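Local coordinates for glutamine aminotransferase class-II domain protein (Ruegeria pomeroyi, PDB 3MDN) that probably hydrolyses glutamine and passes its amide nitrogen to an acceptor, as a class-II glutamine amidotransferase with the Ntn-hydrolase fold, at residues D[183-188]-D[200-205]; D[84-88]-D[110-114]; D[57-63]-D[99-105]. All coordinates share one frame. Residue numbers count along the deposited sequence, not the author numbering.

Contact 1: D[183-188]-D[200-205]; sequences PHMRLS and ARYSSD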
loop_
_atom_site.group_PDB
_atom_site.type_symbol
_atom_site.label_atom_id
_atom_site.label_comp_id
_atom_site.label_asym_id
_atom_site.label_seq_id
_atom_site.Cartn_x
_atom_site.Cartn_y
_atom_site.Cartn_z
ATOM N N PRO D 183 24.637 -16.398 15.643
ATOM C CA PRO D 183 25.917 -15.707 15.431
ATOM C C PRO D 183 25.847 -14.266 15.881
ATOM O O PRO D 183 24.873 -13.597 15.610
ATOM C CB PRO D 183 26.107 -15.751 13.902
ATOM C CG PRO D 183 24.781 -16.069 13.351
ATOM C CD PRO D 183 24.077 -16.899 14.378
ATOM N N HIS D 184 26.899 -13.789 16.521
ATOM C CA HIS D 184 26.869 -12.491 17.137
ATOM C C HIS D 184 26.831 -11.365 16.110
ATOM O O HIS D 184 26.131 -10.389 16.311
ATOM C CB HIS D 184 27.999 -12.336 18.160
ATOM C CG HIS D 184 27.921 -13.343 19.266
ATOM N ND1 HIS D 184 26.868 -13.386 20.157
ATOM C CD2 HIS D 184 28.749 -14.359 19.610
ATOM C CE1 HIS D 184 27.046 -14.394 20.995
ATOM N NE2 HIS D 184 28.183 -14.992 20.690
HETATM N N MSE D 185 27.548 -11.513 15.005
HETATM C CA MSE D 185 27.556 -10.467 14.002
HETATM C C MSE D 185 27.760 -11.077 12.633
HETATM O O MSE D 185 28.794 -11.695 12.390
HETATM C CB MSE D 185 28.669 -9.451 14.273
HETATM C CG MSE D 185 28.818 -8.415 13.125
HETATM SE SE MSE D 185 27.249 -7.194 13.034
HETATM C CE MSE D 185 27.371 -6.463 14.833
ATOM N N ARG D 186 26.767 -10.952 11.755
ATOM C CA ARG D 186 26.943 -11.317 10.344
ATOM C C ARG D 186 26.642 -10.066 9.536
ATOM O O ARG D 186 25.567 -9.484 9.684
ATOM C CB ARG D 186 25.977 -12.421 9.937
ATOM C CG ARG D 186 26.148 -13.727 10.695
ATOM C CD ARG D 186 26.699 -14.783 9.780
ATOM N NE ARG D 186 27.019 -16.054 10.431
ATOM C CZ ARG D 186 26.275 -17.162 10.353
ATOM N NH1 ARG D 186 25.132 -17.155 9.661
ATOM N NH2 ARG D 186 26.680 -18.282 10.965
ATOM N N LEU D 187 27.572 -9.654 8.678
ATOM C CA LEU D 187 27.444 -8.343 8.073
ATOM C C LEU D 187 27.996 -8.243 6.648
ATOM O O LEU D 187 29.156 -8.499 6.407
ATOM C CB LEU D 187 28.184 -7.304 8.934
ATOM C CG LEU D 187 28.176 -5.906 8.277
ATOM C CD1 LEU D 187 27.679 -4.882 9.245
ATOM C CD2 LEU D 187 29.560 -5.503 7.788
ATOM N N SER D 188 27.151 -7.822 5.719
ATOM C CA SER D 188 27.623 -7.280 4.479
ATOM C C SER D 188 26.822 -6.003 4.403
ATOM O O SER D 188 25.611 -5.980 4.717
ATOM C CB SER D 188 27.313 -8.211 3.304
ATOM O OG SER D 188 26.000 -7.928 2.876
ATOM N N ALA D 200 31.428 -3.272 3.028
ATOM C CA ALA D 200 32.241 -4.020 3.983
ATOM C C ALA D 200 31.599 -5.379 4.177
ATOM O O ALA D 200 30.414 -5.547 3.953
ATOM C CB ALA D 200 32.345 -3.266 5.319
ATOM N N ARG D 201 32.410 -6.350 4.553
ATOM C CA ARG D 201 31.952 -7.710 4.820
ATOM C C ARG D 201 32.703 -8.208 6.027
ATOM O O ARG D 201 33.940 -8.120 6.078
ATOM C CB ARG D 201 32.186 -8.628 3.610
ATOM C CG ARG D 201 31.707 -10.065 3.786
ATOM C CD ARG D 201 32.071 -10.905 2.552
ATOM N NE ARG D 201 31.539 -12.264 2.595
ATOM C CZ ARG D 201 31.938 -13.245 1.791
ATOM N NH1 ARG D 201 32.898 -13.018 0.894
ATOM N NH2 ARG D 201 31.392 -14.454 1.894
ATOM N N TYR D 202 31.944 -8.700 7.012
ATOM C CA TYR D 202 32.527 -9.183 8.256
ATOM C C TYR D 202 31.595 -10.171 8.966
ATOM O O TYR D 202 30.387 -10.077 8.855
ATOM C CB TYR D 202 32.833 -7.984 9.181
ATOM C CG TYR D 202 33.132 -8.422 10.599
ATOM C CD1 TYR D 202 34.375 -8.975 10.930
ATOM C CD2 TYR D 202 32.146 -8.385 11.569
ATOM C CE1 TYR D 202 34.639 -9.435 12.216
ATOM C CE2 TYR D 202 32.393 -8.826 12.855
ATOM C CZ TYR D 202 33.652 -9.350 13.172
ATOM O OH TYR D 202 33.897 -9.788 14.466
ATOM N N SER D 203 32.152 -11.122 9.704
ATOM C CA SER D 203 31.342 -12.034 10.528
ATOM C C SER D 203 32.093 -12.419 11.805
ATOM O O SER D 203 33.322 -12.553 11.796
ATOM C CB SER D 203 31.006 -13.316 9.743
ATOM O OG SER D 203 30.254 -14.225 10.561
ATOM N N SER D 204 31.365 -12.662 12.879
ATOM C CA SER D 204 32.002 -13.206 14.073
ATOM C C SER D 204 32.284 -14.709 13.949
ATOM O O SER D 204 32.916 -15.280 14.842
ATOM C CB SER D 204 31.125 -12.964 15.290
ATOM O OG SER D 204 29.831 -13.475 15.036
ATOM N N ASP D 205 31.794 -15.352 12.885
ATOM C CA ASP D 205 32.084 -16.788 12.656
ATOM C C ASP D 205 32.592 -17.010 11.229
ATOM O O ASP D 205 33.059 -16.061 10.603
ATOM C CB ASP D 205 30.915 -17.734 13.069
ATOM C CG ASP D 205 29.593 -17.511 12.261
ATOM O OD1 ASP D 205 28.554 -18.091 12.668
ATOM O OD2 ASP D 205 29.568 -16.804 11.224
HETATM O O HOH W 1 29.372 -15.907 16.436
#
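A beta hairpin gives each strand two faces to fill, and this one fills them differently. Leu-187 and Tyr-202 form an antiparallel hydrogen-bonded pair, Leu-187 N to Tyr-202 O and Tyr-202 N to Leu-187 O both 2.9 Å. On their face, Leu-187 drops CD2 into the gap between Ala-200 CB and Tyr-202 CB, 4.3 Å from each, while Met-185 (selenomethionine) lays CG against the ring edge of Tyr-202, 3.6 Å from CE2. On the other face, Arg-186 reaches past Ser-203, its CD 3.7 Å from Ser-203 OG, which bonds Ile-207 O, and grips Asp-205 in a two-pronged salt bridge, NE to OD2 2.8 Å and NH2 to OD1 2.5 Å. Beyond the Arg-186/Ser-203 pair, Ser-204 plugs the opening: its N binds Met-185 O (2.8 Å) and its OG accepts from Met-185 N (3.0 Å). Helix 161-179 covers the apolar face through Ile-169, Leu-172 and Glu-173, the last bonded to the Tyr-202 hydroxyl; strands 109-114 and 243-248 flank the hairpin.

Contact 2: D[84-88]-D[110-114]; sequences FLSHV and CFMHN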
loop_
_atom_site.group_PDB
_atom_site.type_symbol
_atom_site.label_atom_id
_atom_site.label_comp_id
_atom_site.label_asym_id
_atom_site.label_seq_id
_atom_site.Cartn_x
_atom_site.Cartn_y
_atom_site.Cartn_z
ATOM N N PHE D 84 24.029 4.800 -6.690
ATOM C CA PHE D 84 22.823 4.386 -5.997
ATOM C C PHE D 84 22.947 3.021 -5.304
ATOM O O PHE D 84 23.865 2.269 -5.592
ATOM C CB PHE D 84 21.603 4.439 -6.924
ATOM C CG PHE D 84 21.684 3.518 -8.126
ATOM C CD1 PHE D 84 21.103 2.269 -8.089
ATOM C CD2 PHE D 84 22.298 3.936 -9.302
ATOM C CE1 PHE D 84 21.150 1.443 -9.200
ATOM C CE2 PHE D 84 22.341 3.131 -10.418
ATOM C CZ PHE D 84 21.775 1.884 -10.377
ATOM N N LEU D 85 21.982 2.729 -4.419
ATOM C CA LEU D 85 21.956 1.512 -3.602
ATOM C C LEU D 85 20.540 0.973 -3.711
ATOM O O LEU D 85 19.596 1.762 -3.554
ATOM C CB LEU D 85 22.250 1.889 -2.135
ATOM C CG LEU D 85 23.714 1.971 -1.634
ATOM C CD1 LEU D 85 24.528 2.974 -2.399
ATOM C CD2 LEU D 85 23.688 2.319 -0.128
ATOM N N SER D 86 20.375 -0.330 -3.954
ATOM C CA SER D 86 19.057 -0.963 -3.999
ATOM C C SER D 86 19.027 -2.358 -3.369
ATOM O O SER D 86 20.042 -3.058 -3.403
ATOM C CB SER D 86 18.482 -0.979 -5.403
ATOM O OG SER D 86 19.419 -1.431 -6.330
ATOM N N HIS D 87 17.884 -2.762 -2.788
ATOM C CA HIS D 87 17.883 -3.806 -1.717
ATOM C C HIS D 87 16.535 -4.501 -1.470
ATOM O O HIS D 87 15.585 -3.872 -1.034
ATOM C CB HIS D 87 18.469 -3.227 -0.375
ATOM C CG HIS D 87 18.368 -4.155 0.818
ATOM N ND1 HIS D 87 19.325 -5.112 1.115
ATOM C CD2 HIS D 87 17.429 -4.256 1.794
ATOM C CE1 HIS D 87 18.971 -5.771 2.207
ATOM N NE2 HIS D 87 17.824 -5.268 2.643
ATOM N N VAL D 88 16.477 -5.812 -1.727
ATOM C CA VAL D 88 15.258 -6.608 -1.576
ATOM C C VAL D 88 15.142 -7.188 -0.175
ATOM O O VAL D 88 14.547 -6.562 0.713
ATOM C CB VAL D 88 15.144 -7.740 -2.647
ATOM C CG1 VAL D 88 14.195 -8.860 -2.171
ATOM C CG2 VAL D 88 14.678 -7.172 -4.003
ATOM N N CYS D 110 23.740 7.208 2.991
ATOM C CA CYS D 110 22.738 6.152 2.949
ATOM C C CYS D 110 23.434 4.851 3.179
ATOM O O CYS D 110 24.655 4.790 3.084
ATOM C CB CYS D 110 21.967 6.129 1.626
ATOM S SG CYS D 110 22.979 5.965 0.149
ATOM N N PHE D 111 22.675 3.802 3.459
ATOM C CA PHE D 111 23.258 2.614 4.060
ATOM C C PHE D 111 22.288 1.449 3.939
ATOM O O PHE D 111 21.092 1.619 4.104
ATOM C CB PHE D 111 23.522 2.943 5.539
ATOM C CG PHE D 111 24.153 1.829 6.333
ATOM C CD1 PHE D 111 23.371 0.836 6.901
ATOM C CD2 PHE D 111 25.524 1.808 6.543
ATOM C CE1 PHE D 111 23.945 -0.176 7.640
ATOM C CE2 PHE D 111 26.118 0.803 7.284
ATOM C CZ PHE D 111 25.327 -0.198 7.830
HETATM N N MSE D 112 22.802 0.280 3.619
HETATM C CA MSE D 112 22.017 -0.954 3.653
HETATM C C MSE D 112 22.887 -2.139 4.100
HETATM O O MSE D 112 24.112 -2.115 3.953
HETATM C CB MSE D 112 21.344 -1.231 2.312
HETATM C CG MSE D 112 22.259 -1.346 1.143
HETATM SE SE MSE D 112 21.198 -1.653 -0.467
HETATM C CE MSE D 112 22.754 -1.682 -1.686
ATOM N N HIS D 113 22.238 -3.147 4.670
ATOM C CA HIS D 113 22.912 -4.176 5.410
ATOM C C HIS D 113 22.149 -5.483 5.190
ATOM O O HIS D 113 20.936 -5.519 5.224
ATOM C CB HIS D 113 22.959 -3.782 6.904
ATOM C CG HIS D 113 23.081 -4.940 7.856
ATOM N ND1 HIS D 113 24.249 -5.652 8.029
ATOM C CD2 HIS D 113 22.184 -5.480 8.719
ATOM C CE1 HIS D 113 24.064 -6.598 8.935
ATOM N NE2 HIS D 113 22.818 -6.513 9.372
ATOM N N ASN D 114 22.907 -6.529 4.933
ATOM C CA ASN D 114 22.458 -7.896 4.847
ATOM C C ASN D 114 23.129 -8.622 6.037
ATOM O O ASN D 114 24.358 -8.498 6.245
ATOM C CB ASN D 114 22.956 -8.454 3.490
ATOM C CG ASN D 114 22.243 -9.701 3.055
ATOM O OD1 ASN D 114 22.486 -10.200 1.949
ATOM N ND2 ASN D 114 21.370 -10.231 3.900
#
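Strands 84-87 and 110-114 run in the same general direction, 34° apart, with their axes 8.0 Å apart at closest approach. That spacing is too wide for backbone pairing: these are strands of two different sheets, packed face to face. The nearest CA atoms, of His-87 and Met-112, are 7.4 Å apart. Strand alternation then decides who meets whom. Leu-85 and His-87 point across the gap from one side, Cys-110 and Met-112 from the other, whereas Ser-86 and Phe-111 turn away, Phe-111 toward Leu-148 and Phe-149 of helix 144-154. Met-112, a selenomethionine with an extended side chain, contributes the largest share of the buried surface. Its CE lies 3.6 Å from Leu-85 CB, and its SE makes a tight approach of 3.2 Å to His-87 CB and lies 3.5 Å from the backbone Ser-86 O, with the His-87 ring centroid 4.8 Å away, obliquely placed. Leu-85 CD2 rests 3.7 Å from Cys-110 SG, and at the far end His-87 CE1 stands 3.6 Å from His-113 O. The two sheets with helices outside match the sandwich of the Ntn-hydrolase fold, and the contact ends beside Cys-4, the probable nucleophile as in relatives. With all touching residues buried and no polar bond joining the segments, it is probably held mainly by van der Waals packing, with selenium standing in for the methionine sulfur.

Contact 3: D[57-63]-D[99-105]; sequences PGLYRDV and NNCHPFA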
loop_
_atom_site.group_PDB
_atom_site.type_symbol
_atom_site.label_atom_id
_atom_site.label_comp_id
_atom_site.label_asym_id
_atom_site.label_seq_id
_atom_site.Cartn_x
_atom_site.Cartn_y
_atom_site.Cartn_z
ATOM N N PRO D 57 20.445 11.933 -0.721
ATOM C CA PRO D 57 19.997 10.947 -1.702
ATOM C C PRO D 57 18.467 10.943 -1.788
ATOM O O PRO D 57 17.815 11.170 -0.796
ATOM C CB PRO D 57 20.538 9.619 -1.130
ATOM C CG PRO D 57 20.533 9.878 0.414
ATOM C CD PRO D 57 20.867 11.333 0.562
ATOM N N GLY D 58 17.906 10.711 -2.967
ATOM C CA GLY D 58 16.486 10.340 -3.041
ATOM C C GLY D 58 16.325 8.969 -2.392
ATOM O O GLY D 58 17.207 8.120 -2.520
ATOM N N LEU D 59 15.221 8.750 -1.694
ATOM C CA LEU D 59 14.944 7.473 -1.035
ATOM C C LEU D 59 13.525 6.935 -1.361
ATOM O O LEU D 59 12.535 7.618 -1.135
ATOM C CB LEU D 59 15.120 7.636 0.473
ATOM C CG LEU D 59 15.014 6.374 1.326
ATOM C CD1 LEU D 59 16.150 5.371 0.970
ATOM C CD2 LEU D 59 15.048 6.722 2.812
ATOM N N TYR D 60 13.435 5.729 -1.924
ATOM C CA TYR D 60 12.147 5.124 -2.254
ATOM C C TYR D 60 12.111 3.754 -1.607
ATOM O O TYR D 60 12.991 2.928 -1.839
ATOM C CB TYR D 60 11.925 4.991 -3.779
ATOM C CG TYR D 60 10.533 4.463 -4.158
ATOM C CD1 TYR D 60 10.102 3.195 -3.741
ATOM C CD2 TYR D 60 9.648 5.229 -4.912
ATOM C CE1 TYR D 60 8.846 2.707 -4.066
ATOM C CE2 TYR D 60 8.381 4.743 -5.250
ATOM C CZ TYR D 60 7.987 3.482 -4.818
ATOM O OH TYR D 60 6.737 2.993 -5.127
ATOM N N ARG D 61 11.095 3.520 -0.787
ATOM C CA ARG D 61 10.895 2.224 -0.153
ATOM C C ARG D 61 9.430 1.939 0.198
ATOM O O ARG D 61 8.688 2.805 0.658
ATOM C CB ARG D 61 11.772 2.070 1.080
ATOM C CG ARG D 61 11.865 3.291 1.939
ATOM C CD ARG D 61 12.961 3.120 2.981
ATOM N NE ARG D 61 12.641 3.935 4.146
ATOM C CZ ARG D 61 13.171 3.793 5.356
ATOM N NH1 ARG D 61 14.065 2.850 5.591
ATOM N NH2 ARG D 61 12.787 4.606 6.336
ATOM N N ASP D 62 9.045 0.695 -0.029
ATOM C CA ASP D 62 7.687 0.271 0.139
ATOM C C ASP D 62 7.759 -1.204 0.454
ATOM O O ASP D 62 8.836 -1.792 0.347
ATOM C CB ASP D 62 6.941 0.483 -1.170
ATOM C CG ASP D 62 5.534 0.960 -0.955
ATOM O OD1 ASP D 62 4.952 0.605 0.096
ATOM O OD2 ASP D 62 5.022 1.694 -1.831
ATOM N N VAL D 63 6.629 -1.811 0.824
ATOM C CA VAL D 63 6.618 -3.248 1.134
ATOM C C VAL D 63 6.223 -4.107 -0.068
ATOM O O VAL D 63 5.923 -5.293 0.069
ATOM C CB VAL D 63 5.738 -3.581 2.359
ATOM C CG1 VAL D 63 6.394 -3.077 3.653
ATOM C CG2 VAL D 63 4.315 -3.026 2.181
ATOM N N ASN D 99 10.107 2.756 9.777
ATOM C CA ASN D 99 10.163 1.718 8.747
ATOM C C ASN D 99 11.393 0.773 8.881
ATOM O O ASN D 99 12.443 1.162 9.410
ATOM C CB ASN D 99 10.061 2.353 7.349
ATOM C CG ASN D 99 9.776 1.336 6.253
ATOM O OD1 ASN D 99 10.679 0.630 5.797
ATOM N ND2 ASN D 99 8.516 1.270 5.809
ATOM N N ASN D 100 11.212 -0.468 8.409
ATOM C CA ASN D 100 12.169 -1.572 8.561
ATOM C C ASN D 100 12.791 -2.047 7.209
ATOM O O ASN D 100 13.395 -3.140 7.123
ATOM C CB ASN D 100 11.491 -2.755 9.295
ATOM C CG ASN D 100 11.220 -2.481 10.807
ATOM O OD1 ASN D 100 10.770 -3.380 11.527
ATOM N ND2 ASN D 100 11.493 -1.261 11.277
ATOM N N CYS D 101 12.651 -1.225 6.163
ATOM C CA CYS D 101 13.233 -1.530 4.841
ATOM C C CYS D 101 14.527 -0.753 4.592
ATOM O O CYS D 101 14.650 0.395 5.007
ATOM C CB CYS D 101 12.227 -1.225 3.713
ATOM S SG CYS D 101 10.784 -2.331 3.655
ATOM N N HIS D 102 15.491 -1.365 3.912
ATOM C CA HIS D 102 16.710 -0.630 3.558
ATOM C C HIS D 102 16.454 -0.025 2.186
ATOM O O HIS D 102 15.453 -0.343 1.550
ATOM C CB HIS D 102 17.904 -1.542 3.493
ATOM C CG HIS D 102 18.131 -2.381 4.715
ATOM N ND1 HIS D 102 17.125 -3.101 5.341
ATOM C CD2 HIS D 102 19.268 -2.662 5.388
ATOM C CE1 HIS D 102 17.632 -3.773 6.357
ATOM N NE2 HIS D 102 18.934 -3.540 6.393
ATOM N N PRO D 103 17.287 0.914 1.751
ATOM C CA PRO D 103 18.323 1.595 2.496
ATOM C C PRO D 103 17.732 2.520 3.554
ATOM O O PRO D 103 16.514 2.744 3.574
ATOM C CB PRO D 103 19.038 2.422 1.423
ATOM C CG PRO D 103 18.604 1.833 0.121
ATOM C CD PRO D 103 17.211 1.404 0.368
ATOM N N PHE D 104 18.605 2.962 4.453
ATOM C CA PHE D 104 18.374 4.022 5.418
ATOM C C PHE D 104 19.174 5.255 4.960
ATOM O O PHE D 104 20.131 5.145 4.209
ATOM C CB PHE D 104 18.813 3.561 6.812
ATOM C CG PHE D 104 18.072 2.319 7.298
ATOM C CD1 PHE D 104 16.788 2.429 7.840
ATOM C CD2 PHE D 104 18.638 1.044 7.164
ATOM C CE1 PHE D 104 16.092 1.298 8.276
ATOM C CE2 PHE D 104 17.959 -0.083 7.600
ATOM C CZ PHE D 104 16.676 0.048 8.160
ATOM N N ALA D 105 18.741 6.442 5.353
ATOM C CA ALA D 105 19.430 7.648 4.909
ATOM C C ALA D 105 19.327 8.665 6.010
ATOM O O ALA D 105 18.303 8.747 6.689
ATOM C CB ALA D 105 18.769 8.207 3.624
#
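Leu-59 supplies the apolar centre: its CD1 lies 4.2 Å from Pro-103 CD and 3.7 Å from Pro-103 O, and its CD2 meets Ala-105 CB at 4.1 Å. Pro-57 widens the patch, with CG 4.0 Å from the same Ala-105 CB. The contact joins the two sheets of the fold at their margin. Strand 58-61 is the outermost strand of one sheet within the chain; strand 104-106 pairs with 109-114 in the other, and the two segments meet at this rim of an arrangement consistent with the Ntn-hydrolase sandwich. Leading into strand 104-106, the chain passes through a cis peptide bond before Pro-103 and, earlier, an Asx turn in which Asn-99 OD1 accepts from Cys-101 N (2.7 Å). Arg-61 reaches the loop: NH1 makes a weak hydrogen bond to Cys-101 O (2.6 Å) and lies 3.6 Å from Phe-104 CD1, while Asn-99 CB sits over a face of the guanidinium, 3.7 Å from NH2. Farther out, Cys-101 SG approaches Asp-62 O (3.9 Å) and Val-63 CG1 (4.5 Å), and Arg-61 O accepts a hydrogen bond from Asn-71 of a second subunit.

How the contacts relate
Following the chain from the N terminus, contact 3 opens at 57-63 and contact 2 at 84-88; contact 3 closes at 99-105 before contact 2 closes at 110-114, so the two cross. The loop closed by contact 3 contains helix 70-78, and both loops include the unmodelled residues 89-98. Both contacts join the two sheets, one in the interior and one at the margin, their centres 8 Å apart, linked by a probable hydrogen bond from Phe-104 N to Phe-111 O. Contact 1 follows in series as a local hairpin within the sheet that holds strands 104-106 and 109-114, where Asn-114 N probably bonds Ser-188 O, and lies across the chain's centre from contact 3.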